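Local atomic coordinates of centrosomal protein of 104 kDa (Homo sapiens, PDB entry 5LPH), a protein that is required for forming cilia and for keeping the ciliary tip structurally intact, and binds tubulin, probably through the TOG domain that makes up this chain. Residues S181-P186 and S215-D220; D220-F225 and L246-Q251; V227-H232 and E239-I244; E258-D263 and I271-I276. All blocks are in the same frame, centred on the assembly; numbering follows the deposited sequence.

Contact 1: residues S181-P186 and S215-D220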
# COMPACT_ATOMS: atom_id res chain seq x y z
N SER A 181 -5.90 0.91 -7.26
CA SER A 181 -5.08 0.86 -8.47
C SER A 181 -3.73 0.15 -8.28
O SER A 181 -3.22 -0.43 -9.23
CB SER A 181 -4.86 2.27 -9.02
OG SER A 181 -4.00 2.25 -10.13
N TYR A 182 -3.16 0.21 -7.08
CA TYR A 182 -1.95 -0.57 -6.76
C TYR A 182 -2.24 -2.05 -6.59
O TYR A 182 -1.42 -2.88 -6.96
CB TYR A 182 -1.26 -0.05 -5.49
CG TYR A 182 -0.64 1.30 -5.68
CD1 TYR A 182 0.46 1.47 -6.52
CD2 TYR A 182 -1.16 2.42 -5.03
CE1 TYR A 182 1.02 2.72 -6.71
CE2 TYR A 182 -0.60 3.67 -5.22
CZ TYR A 182 0.49 3.81 -6.05
OH TYR A 182 1.03 5.06 -6.20
N LEU A 183 -3.41 -2.37 -6.04
CA LEU A 183 -3.78 -3.75 -5.74
C LEU A 183 -4.18 -4.57 -6.97
O LEU A 183 -4.15 -5.80 -6.90
CB LEU A 183 -4.91 -3.79 -4.70
CG LEU A 183 -4.59 -3.14 -3.35
CD1 LEU A 183 -5.84 -3.08 -2.49
CD2 LEU A 183 -3.48 -3.88 -2.63
N VAL A 184 -4.54 -3.91 -8.07
CA VAL A 184 -4.86 -4.60 -9.34
C VAL A 184 -3.70 -4.62 -10.34
O VAL A 184 -3.87 -5.07 -11.47
CB VAL A 184 -6.14 -4.04 -10.02
CG1 VAL A 184 -7.33 -4.14 -9.07
CG2 VAL A 184 -5.97 -2.60 -10.51
N GLN A 185 -2.52 -4.14 -9.94
CA GLN A 185 -1.34 -4.17 -10.81
C GLN A 185 -0.90 -5.63 -10.93
O GLN A 185 -0.86 -6.34 -9.92
CB GLN A 185 -0.20 -3.31 -10.23
CG GLN A 185 0.84 -2.91 -11.27
CD GLN A 185 1.94 -2.02 -10.71
OE1 GLN A 185 1.70 -1.21 -9.81
NE2 GLN A 185 3.14 -2.16 -11.26
N PRO A 186 -0.56 -6.09 -12.15
CA PRO A 186 -0.36 -7.53 -12.29
C PRO A 186 0.83 -8.07 -11.49
O PRO A 186 1.82 -7.37 -11.29
CB PRO A 186 -0.13 -7.72 -13.80
CG PRO A 186 -0.33 -6.38 -14.43
CD PRO A 186 -0.15 -5.36 -13.36
N SER A 215 -15.06 3.44 -6.11
CA SER A 215 -13.89 2.96 -5.37
C SER A 215 -12.55 3.10 -6.10
O SER A 215 -11.54 3.42 -5.48
CB SER A 215 -14.08 1.49 -5.01
OG SER A 215 -14.04 0.68 -6.17
N GLY A 216 -12.55 2.82 -7.41
CA GLY A 216 -11.31 2.67 -8.18
C GLY A 216 -11.16 1.26 -8.73
O GLY A 216 -10.44 1.05 -9.70
N PHE A 217 -11.82 0.29 -8.09
CA PHE A 217 -11.99 -1.04 -8.67
C PHE A 217 -13.06 -1.00 -9.76
O PHE A 217 -14.13 -0.40 -9.58
CB PHE A 217 -12.45 -2.06 -7.62
CG PHE A 217 -11.43 -2.37 -6.58
CD1 PHE A 217 -10.19 -2.89 -6.93
CD2 PHE A 217 -11.72 -2.19 -5.23
CE1 PHE A 217 -9.25 -3.20 -5.97
CE2 PHE A 217 -10.79 -2.50 -4.26
CZ PHE A 217 -9.55 -3.00 -4.63
N THR A 218 -12.78 -1.69 -10.86
CA THR A 218 -13.73 -1.86 -11.96
C THR A 218 -13.72 -3.34 -12.36
O THR A 218 -12.73 -4.04 -12.18
CB THR A 218 -13.36 -0.97 -13.16
OG1 THR A 218 -12.11 -1.39 -13.72
CG2 THR A 218 -13.25 0.51 -12.76
N ILE A 219 -14.83 -3.83 -12.90
CA ILE A 219 -14.89 -5.17 -13.50
C ILE A 219 -13.68 -5.33 -14.44
O ILE A 219 -13.04 -6.37 -14.44
CB ILE A 219 -16.22 -5.40 -14.26
CG1 ILE A 219 -17.41 -5.51 -13.29
CG2 ILE A 219 -16.15 -6.67 -15.10
CD1 ILE A 219 -18.76 -5.22 -13.93
N ASP A 220 -13.36 -4.27 -15.19
CA ASP A 220 -12.24 -4.29 -16.14
C ASP A 220 -10.88 -4.59 -15.48
O ASP A 220 -10.26 -5.59 -15.83
CB ASP A 220 -12.18 -2.97 -16.94
CG ASP A 220 -11.24 -3.06 -18.13
OD1 ASP A 220 -11.46 -3.92 -19.00
OD2 ASP A 220 -10.28 -2.27 -18.20

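Contact 2: residues D220-F225 and L246-Q251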
# COMPACT_ATOMS: atom_id res chain seq x y z
N ASP A 220 -13.36 -4.27 -15.19
CA ASP A 220 -12.24 -4.29 -16.14
C ASP A 220 -10.88 -4.59 -15.48
O ASP A 220 -10.26 -5.59 -15.83
CB ASP A 220 -12.18 -2.97 -16.94
CG ASP A 220 -11.24 -3.06 -18.13
OD1 ASP A 220 -11.46 -3.92 -19.00
OD2 ASP A 220 -10.28 -2.27 -18.20
N ASN A 221 -10.44 -3.76 -14.54
CA ASN A 221 -9.11 -3.96 -13.91
C ASN A 221 -9.03 -5.18 -12.96
O ASN A 221 -7.99 -5.84 -12.88
CB ASN A 221 -8.54 -2.67 -13.27
CG ASN A 221 -9.40 -2.11 -12.15
OD1 ASN A 221 -10.15 -2.82 -11.48
ND2 ASN A 221 -9.29 -0.80 -11.94
N VAL A 222 -10.13 -5.50 -12.28
CA VAL A 222 -10.19 -6.70 -11.42
C VAL A 222 -10.04 -8.00 -12.23
O VAL A 222 -9.25 -8.89 -11.86
CB VAL A 222 -11.50 -6.72 -10.59
CG1 VAL A 222 -11.71 -8.06 -9.90
CG2 VAL A 222 -11.52 -5.59 -9.56
N MSE A 223 -10.80 -8.13 -13.31
CA MSE A 223 -10.79 -9.35 -14.15
C MSE A 223 -9.50 -9.47 -14.91
O MSE A 223 -8.94 -10.56 -15.03
CB MSE A 223 -11.97 -9.35 -15.12
CG MSE A 223 -13.32 -9.50 -14.42
SE MSE A 223 -13.52 -11.23 -13.48
CE MSE A 223 -12.78 -12.44 -14.85
N LYS A 224 -9.03 -8.34 -15.46
CA LYS A 224 -7.71 -8.25 -16.11
C LYS A 224 -6.62 -8.81 -15.19
O LYS A 224 -5.81 -9.61 -15.63
CB LYS A 224 -7.44 -6.78 -16.49
CG LYS A 224 -6.09 -6.38 -17.08
CD LYS A 224 -5.29 -7.40 -17.85
CE LYS A 224 -4.12 -6.75 -18.57
NZ LYS A 224 -3.06 -7.74 -18.92
N PHE A 225 -6.64 -8.41 -13.92
CA PHE A 225 -5.70 -8.92 -12.90
C PHE A 225 -5.87 -10.41 -12.61
O PHE A 225 -4.89 -11.17 -12.61
CB PHE A 225 -5.85 -8.11 -11.58
CG PHE A 225 -5.02 -8.63 -10.43
CD1 PHE A 225 -3.67 -8.35 -10.35
CD2 PHE A 225 -5.60 -9.41 -9.42
CE1 PHE A 225 -2.90 -8.83 -9.30
CE2 PHE A 225 -4.84 -9.89 -8.37
CZ PHE A 225 -3.48 -9.60 -8.30
N LEU A 246 -14.91 -16.54 -9.47
CA LEU A 246 -16.21 -17.09 -9.05
C LEU A 246 -17.03 -16.08 -8.23
O LEU A 246 -18.24 -15.97 -8.41
CB LEU A 246 -16.05 -18.41 -8.28
CG LEU A 246 -15.45 -19.62 -9.02
CD1 LEU A 246 -15.25 -20.78 -8.06
CD2 LEU A 246 -16.31 -20.05 -10.20
N ASP A 247 -16.36 -15.36 -7.32
CA ASP A 247 -17.01 -14.28 -6.54
C ASP A 247 -17.54 -13.15 -7.43
O ASP A 247 -18.61 -12.60 -7.16
CB ASP A 247 -16.07 -13.70 -5.48
CG ASP A 247 -15.90 -14.60 -4.25
OD1 ASP A 247 -16.64 -15.60 -4.11
OD2 ASP A 247 -15.02 -14.31 -3.42
N MSE A 248 -16.80 -12.81 -8.48
CA MSE A 248 -17.22 -11.77 -9.43
C MSE A 248 -18.39 -12.21 -10.28
O MSE A 248 -19.19 -11.38 -10.70
CB MSE A 248 -16.06 -11.35 -10.34
CG MSE A 248 -14.98 -10.61 -9.55
SE MSE A 248 -15.54 -8.76 -9.11
CE MSE A 248 -15.29 -7.98 -10.89
N TYR A 249 -18.49 -13.52 -10.53
CA TYR A 249 -19.63 -14.09 -11.24
C TYR A 249 -20.92 -14.06 -10.41
O TYR A 249 -21.99 -13.79 -10.94
CB TYR A 249 -19.32 -15.52 -11.70
CG TYR A 249 -20.35 -16.08 -12.66
CD1 TYR A 249 -20.46 -15.60 -13.96
CD2 TYR A 249 -21.23 -17.09 -12.26
CE1 TYR A 249 -21.41 -16.10 -14.84
CE2 TYR A 249 -22.18 -17.60 -13.14
CZ TYR A 249 -22.27 -17.10 -14.42
OH TYR A 249 -23.21 -17.59 -15.30
N ARG A 250 -20.81 -14.35 -9.11
CA ARG A 250 -21.95 -14.23 -8.17
C ARG A 250 -22.54 -12.81 -8.10
O ARG A 250 -23.75 -12.65 -7.94
CB ARG A 250 -21.56 -14.66 -6.75
CG ARG A 250 -21.32 -16.15 -6.57
CD ARG A 250 -21.16 -16.50 -5.09
NE ARG A 250 -20.73 -17.88 -4.87
CZ ARG A 250 -19.46 -18.32 -4.86
NH1 ARG A 250 -18.44 -17.50 -5.07
NH2 ARG A 250 -19.22 -19.61 -4.64
N GLN A 251 -21.68 -11.79 -8.21
CA GLN A 251 -22.10 -10.39 -8.11
C GLN A 251 -22.57 -9.83 -9.46
O GLN A 251 -23.67 -9.30 -9.57
CB GLN A 251 -20.96 -9.52 -7.56
CG GLN A 251 -20.44 -9.89 -6.16
CD GLN A 251 -21.37 -9.46 -5.06
OE1 GLN A 251 -21.71 -8.30 -5.00
NE2 GLN A 251 -21.78 -10.38 -4.17

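Contact 3: residues V227-H232 and E239-I244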
# COMPACT_ATOMS: atom_id res chain seq x y z
N VAL A 227 -7.46 -12.91 -14.30
CA VAL A 227 -7.18 -13.78 -15.46
C VAL A 227 -5.66 -13.89 -15.71
O VAL A 227 -5.17 -14.96 -16.03
CB VAL A 227 -7.94 -13.31 -16.74
CG1 VAL A 227 -7.47 -14.06 -17.99
CG2 VAL A 227 -9.44 -13.48 -16.57
N SER A 228 -4.94 -12.78 -15.55
CA SER A 228 -3.47 -12.79 -15.64
C SER A 228 -2.82 -13.68 -14.57
O SER A 228 -1.84 -14.38 -14.85
CB SER A 228 -2.92 -11.37 -15.54
OG SER A 228 -1.52 -11.36 -15.76
N ALA A 229 -3.38 -13.67 -13.36
CA ALA A 229 -2.89 -14.49 -12.25
C ALA A 229 -3.06 -16.00 -12.46
O ALA A 229 -2.32 -16.80 -11.86
CB ALA A 229 -3.57 -14.07 -10.95
N LEU A 230 -4.00 -16.41 -13.32
CA LEU A 230 -4.17 -17.83 -13.68
C LEU A 230 -2.95 -18.46 -14.36
O LEU A 230 -2.85 -19.68 -14.42
CB LEU A 230 -5.42 -18.05 -14.54
CG LEU A 230 -6.78 -17.79 -13.88
CD1 LEU A 230 -7.88 -17.77 -14.93
CD2 LEU A 230 -7.07 -18.84 -12.82
N GLU A 231 -2.03 -17.65 -14.89
CA GLU A 231 -0.76 -18.15 -15.45
C GLU A 231 0.44 -18.12 -14.48
O GLU A 231 1.56 -18.41 -14.88
CB GLU A 231 -0.44 -17.40 -16.75
CG GLU A 231 0.70 -17.96 -17.62
CD GLU A 231 0.66 -19.46 -17.94
OE1 GLU A 231 -0.31 -20.21 -17.63
OE2 GLU A 231 1.66 -19.90 -18.57
N HIS A 232 0.21 -17.81 -13.21
CA HIS A 232 1.30 -17.72 -12.22
C HIS A 232 1.84 -19.11 -11.89
O HIS A 232 1.08 -20.09 -11.89
CB HIS A 232 0.83 -17.00 -10.95
CG HIS A 232 1.94 -16.37 -10.17
ND1 HIS A 232 2.47 -16.92 -9.03
CD2 HIS A 232 2.63 -15.22 -10.38
CE1 HIS A 232 3.43 -16.15 -8.56
NE2 HIS A 232 3.54 -15.10 -9.36
N GLU A 239 -5.02 -20.81 -7.70
CA GLU A 239 -6.22 -21.24 -6.98
C GLU A 239 -7.03 -20.06 -6.41
O GLU A 239 -8.26 -20.09 -6.42
CB GLU A 239 -5.86 -22.24 -5.87
CG GLU A 239 -7.06 -22.96 -5.25
CD GLU A 239 -6.69 -23.89 -4.11
OE1 GLU A 239 -5.50 -23.95 -3.71
OE2 GLU A 239 -7.59 -24.58 -3.59
N THR A 240 -6.34 -19.03 -5.91
CA THR A 240 -7.02 -17.84 -5.37
C THR A 240 -7.65 -17.00 -6.49
O THR A 240 -8.71 -16.39 -6.31
CB THR A 240 -6.08 -16.94 -4.53
OG1 THR A 240 -5.26 -17.75 -3.67
CG2 THR A 240 -6.88 -15.94 -3.68
N ALA A 241 -7.00 -16.95 -7.65
CA ALA A 241 -7.56 -16.27 -8.84
C ALA A 241 -8.91 -16.88 -9.24
O ALA A 241 -9.86 -16.15 -9.56
CB ALA A 241 -6.59 -16.34 -10.00
N VAL A 242 -8.98 -18.21 -9.21
CA VAL A 242 -10.23 -18.94 -9.47
C VAL A 242 -11.31 -18.46 -8.50
O VAL A 242 -12.40 -18.09 -8.93
CB VAL A 242 -10.03 -20.48 -9.38
CG1 VAL A 242 -11.36 -21.22 -9.35
CG2 VAL A 242 -9.16 -20.97 -10.54
N ARG A 243 -10.99 -18.45 -7.21
CA ARG A 243 -11.93 -18.00 -6.16
C ARG A 243 -12.47 -16.57 -6.35
O ARG A 243 -13.64 -16.32 -6.08
CB ARG A 243 -11.30 -18.14 -4.76
CG ARG A 243 -11.14 -19.59 -4.29
CD ARG A 243 -10.25 -19.69 -3.06
NE ARG A 243 -10.86 -19.07 -1.88
CZ ARG A 243 -10.24 -18.19 -1.08
NH1 ARG A 243 -8.98 -17.83 -1.31
NH2 ARG A 243 -10.88 -17.68 -0.04
N ILE A 244 -11.62 -15.65 -6.81
CA ILE A 244 -12.03 -14.26 -7.09
C ILE A 244 -12.93 -14.17 -8.32
O ILE A 244 -13.92 -13.44 -8.32
CB ILE A 244 -10.83 -13.30 -7.24
CG1 ILE A 244 -10.06 -13.22 -5.92
CG2 ILE A 244 -11.30 -11.90 -7.65
CD1 ILE A 244 -8.81 -12.37 -5.97

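Contact 4: residues E258-D263 and I271-I276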
# COMPACT_ATOMS: atom_id res chain seq x y z
N GLU A 258 -16.94 -11.75 -21.17
CA GLU A 258 -16.06 -11.23 -22.23
C GLU A 258 -14.56 -11.30 -21.87
O GLU A 258 -13.72 -11.45 -22.76
CB GLU A 258 -16.47 -9.79 -22.61
CG GLU A 258 -16.19 -8.74 -21.54
CD GLU A 258 -16.99 -7.45 -21.74
OE1 GLU A 258 -18.23 -7.52 -21.85
OE2 GLU A 258 -16.38 -6.37 -21.79
N TYR A 259 -14.24 -11.24 -20.57
CA TYR A 259 -12.85 -11.31 -20.08
C TYR A 259 -12.23 -12.70 -20.08
O TYR A 259 -11.00 -12.83 -19.91
CB TYR A 259 -12.75 -10.72 -18.67
CG TYR A 259 -13.09 -9.27 -18.64
CD1 TYR A 259 -12.11 -8.32 -18.90
CD2 TYR A 259 -14.39 -8.83 -18.40
CE1 TYR A 259 -12.42 -6.98 -18.90
CE2 TYR A 259 -14.71 -7.48 -18.40
CZ TYR A 259 -13.72 -6.56 -18.65
OH TYR A 259 -14.01 -5.23 -18.67
N LEU A 260 -13.05 -13.73 -20.25
CA LEU A 260 -12.60 -15.11 -20.23
C LEU A 260 -12.66 -15.71 -21.64
O LEU A 260 -13.27 -15.13 -22.53
CB LEU A 260 -13.49 -15.93 -19.30
CG LEU A 260 -13.37 -15.60 -17.81
CD1 LEU A 260 -14.70 -15.82 -17.09
CD2 LEU A 260 -12.26 -16.42 -17.17
N PRO A 261 -12.03 -16.88 -21.84
CA PRO A 261 -12.24 -17.65 -23.07
C PRO A 261 -13.68 -18.20 -23.18
O PRO A 261 -14.46 -18.09 -22.23
CB PRO A 261 -11.21 -18.78 -22.96
CG PRO A 261 -10.19 -18.30 -21.99
CD PRO A 261 -10.93 -17.44 -21.02
N PRO A 262 -14.03 -18.81 -24.34
CA PRO A 262 -15.39 -19.32 -24.51
C PRO A 262 -15.63 -20.65 -23.80
O PRO A 262 -14.70 -21.47 -23.67
CB PRO A 262 -15.51 -19.47 -26.02
CG PRO A 262 -14.12 -19.77 -26.48
CD PRO A 262 -13.18 -19.14 -25.50
N ASP A 263 -16.86 -20.86 -23.34
CA ASP A 263 -17.24 -22.07 -22.59
C ASP A 263 -17.44 -23.27 -23.53
O ASP A 263 -18.51 -23.45 -24.12
CB ASP A 263 -18.51 -21.80 -21.75
CG ASP A 263 -18.71 -22.82 -20.62
OD1 ASP A 263 -18.10 -23.91 -20.64
OD2 ASP A 263 -19.49 -22.51 -19.69
N ILE A 271 -7.18 -27.37 -16.61
CA ILE A 271 -7.88 -27.81 -15.39
C ILE A 271 -8.49 -26.64 -14.59
O ILE A 271 -9.54 -26.79 -13.95
CB ILE A 271 -6.95 -28.70 -14.51
CG1 ILE A 271 -6.57 -29.98 -15.28
CG2 ILE A 271 -7.58 -29.06 -13.17
CD1 ILE A 271 -5.30 -30.64 -14.79
N LEU A 272 -7.85 -25.47 -14.65
CA LEU A 272 -8.32 -24.28 -13.92
C LEU A 272 -9.59 -23.72 -14.53
O LEU A 272 -10.53 -23.37 -13.81
CB LEU A 272 -7.23 -23.20 -13.89
CG LEU A 272 -5.92 -23.61 -13.21
CD1 LEU A 272 -4.71 -22.97 -13.88
CD2 LEU A 272 -5.94 -23.32 -11.71
N TYR A 273 -9.63 -23.65 -15.86
CA TYR A 273 -10.83 -23.20 -16.58
C TYR A 273 -12.00 -24.18 -16.45
O TYR A 273 -13.16 -23.76 -16.42
CB TYR A 273 -10.52 -22.90 -18.06
CG TYR A 273 -9.74 -21.62 -18.26
CD1 TYR A 273 -10.30 -20.39 -17.93
CD2 TYR A 273 -8.44 -21.63 -18.78
CE1 TYR A 273 -9.59 -19.21 -18.09
CE2 TYR A 273 -7.72 -20.46 -18.95
CZ TYR A 273 -8.30 -19.25 -18.60
OH TYR A 273 -7.60 -18.07 -18.76
N LYS A 274 -11.71 -25.48 -16.34
CA LYS A 274 -12.74 -26.47 -16.00
C LYS A 274 -13.43 -26.08 -14.69
O LYS A 274 -14.65 -25.93 -14.65
CB LYS A 274 -12.17 -27.90 -15.92
CG LYS A 274 -13.08 -28.90 -15.20
CD LYS A 274 -12.64 -30.34 -15.40
CE LYS A 274 -13.54 -31.29 -14.62
NZ LYS A 274 -12.96 -32.65 -14.48
N THR A 275 -12.62 -25.89 -13.64
CA THR A 275 -13.12 -25.50 -12.31
C THR A 275 -13.96 -24.22 -12.35
O THR A 275 -15.00 -24.13 -11.68
CB THR A 275 -11.96 -25.28 -11.32
OG1 THR A 275 -11.00 -26.34 -11.44
CG2 THR A 275 -12.47 -25.23 -9.87
N ILE A 276 -13.51 -23.24 -13.14
CA ILE A 276 -14.22 -21.96 -13.30
C ILE A 276 -15.58 -22.15 -13.96
O ILE A 276 -16.60 -21.70 -13.42
CB ILE A 276 -13.37 -20.94 -14.10
CG1 ILE A 276 -12.15 -20.50 -13.27
CG2 ILE A 276 -14.19 -19.71 -14.49
CD1 ILE A 276 -11.02 -19.90 -14.08

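Contact 1: residues S181-P186 and S215-D220
F217 carries this contact, reaching from a connecting segment to L183 and V184 at the end of helix 178-183. From its CB, a chi1 of -68° swings the ring across to the other segment. Going outward, CD1 is the first ring atom to meet a partner, V184 CG1, at 3.8 Å. CE1 touches the same methyl carbon, so CG1 sits beside one ring bond, at the edge and in the ring plane. At the tip, CZ faces L183 CD1 at 4.3 Å, a looser contact that also lies near the ring plane. V184 is the first residue to leave helical backbone angles, and its CG1 lies beside its own backbone N. The contact is purely apolar. The polar groups nearby hold the backbone instead. F217 N bonds to S215 OG at 3.0 Å, forming an ST turn, and S215 OG also bonds to G211 O. G216 takes a backbone shape (phi 116°) in which a CB would press on the preceding carbonyl. T218 is the N-cap of helix 219-229, and N221 OD1 accepts from T218 N. In this TOG domain the contact joins the end of helix 178-183 to the segment leading into helix 219-229, the first helix of the HEAT 2 repeat. L183 also packs on L202 and L206 of helix 193-210, and F217 rests on L203 of that helix.

Contact 2: residues D220-F225 and L246-Q251
V222 carries CG1 anti to its backbone N (chi1 169°), and two successive bends in M248, chi2 and chi3 both -75°, curl its methyl CE onto that branch. M223 and M248 are both selenomethionines, with selenium in place of sulfur. They lie on helices 219-229 and 235-252, the two antiparallel helices of the HEAT 2 repeat. M248 CE sits 3.7 Å from V222 CG1. It is also close to V222 CB, and M248 SE lies 4.0 Å from V222 CG1, so the valine meets the outer half of the M248 chain. M223 uses the other end of M248. The two selenomethionine chains slide past each other in opposite directions. The backbones stay apart, with 8.3 Å between M223 CA and M248 CA, and the long side chains span that distance. All three residues are buried. M248 also rests on L207 of helix 193-210, while M223 is backed by Y259 from the loop after helix 235-252. On the outer side of the second helix, R250 NH1 makes a salt bridge with D247 OD1 at 2.8 Å. The inner root of M248 is met by selenium: M223 SE lies 4.0 Å from M248 CB.

Contact 3: residues V227-H232 and E239-I244
A229 O accepts a hydrogen bond from H232 N at 3.0 Å, closing a type I beta turn from A229 to H232, and the CB of the same A229 faces A241 on the next helix. The turn lies on the way from helix 219-229 to helix 235-252. The methyl carbons A229 CB and A241 CB lie 3.9 Å apart. With two side chains this small, the backbones come close, and A229 CA is 6.1 Å from A241 CA. L230 extends the contact. A chi1 of -66° lays its CG beside the backbone N, and this carries the branched end over to helix 235-252. L230 CD2 then touches A241 CB at 3.8 Å. The same methyl reaches V242 CG2, also at 3.8 Å, so one leucine branch bridges two neighbouring residues. The L230 and V242 side chains meet at about a right angle. Here the two antiparallel helices of the HEAT 2 repeat are joined near their connecting turn, and alanines at the facing positions permit the tight approach. All four touching residues are buried. M200 of helix 193-210 packs on both A229 and A241. From helix 271-283, I276 reaches L230 and V242, and Y273 reaches L230. Beyond the leucine, the turn is anchored by H232, whose NE2 bonds to S191 OG and whose O bonds to R238 NH1.

Contact 4: residues E258-D263 and I271-I276
Y273 on helix 271-283 packs its ring against L260 and P261 of the preceding loop. Its CG stands anti to the carbonyl carbon (chi1 -74°), which sends the ring off the helix to the loop. P261 lies over one ring face, with CG 3.9 Å above the plane and shifted toward the rim. The nearest pair is P261 CD and Y273 CE1, at 3.7 Å. Both CD and CG of the proline also approach CZ and OH. L260 comes from another direction. With chi2 at 148°, off a staggered value, its CD2 meets Y273 CE1 at 4.0 Å, at the ring edge and in the plane. CE1 is therefore touched both from above and in plane. The loop links helix 235-252 of the HEAT 2 repeat to helix 271-283, the last helix of this TOG-domain chain, and the contact folds the loop back on that helix. With an alanine at Y273 the ring would be gone, and P261 is likely to lose the surface it lies on and L260 CD2 its edge contact. V227 of helix 219-229 touches both L260 and Y273. On helix 271-283 itself, T275 OG1 donates to I271 O at 2.9 Å. T275 N donates to that same oxygen, and the two donors come from opposite faces of the carbonyl plane.

Contacts 1, 2 and 3 are buried, while contact 4 lies at the surface, its centre about 30 Å from the centre of the chain. Contacts 2 and 3 both join helices 219-229 and 235-252. The first uses long selenomethionine chains between separated backbones, the second small alanines where the helices close in. Contact 1 reaches the start of the same first helix and shares D220 with contact 2. Ring edges take part in contacts 1 and 4, but contact 4 adds a proline over the ring face. All four are apolar across their segments. A polar tie runs between contacts instead: D220 OD1 lies 2.9 Å from Y259 OH, probably a hydrogen bond.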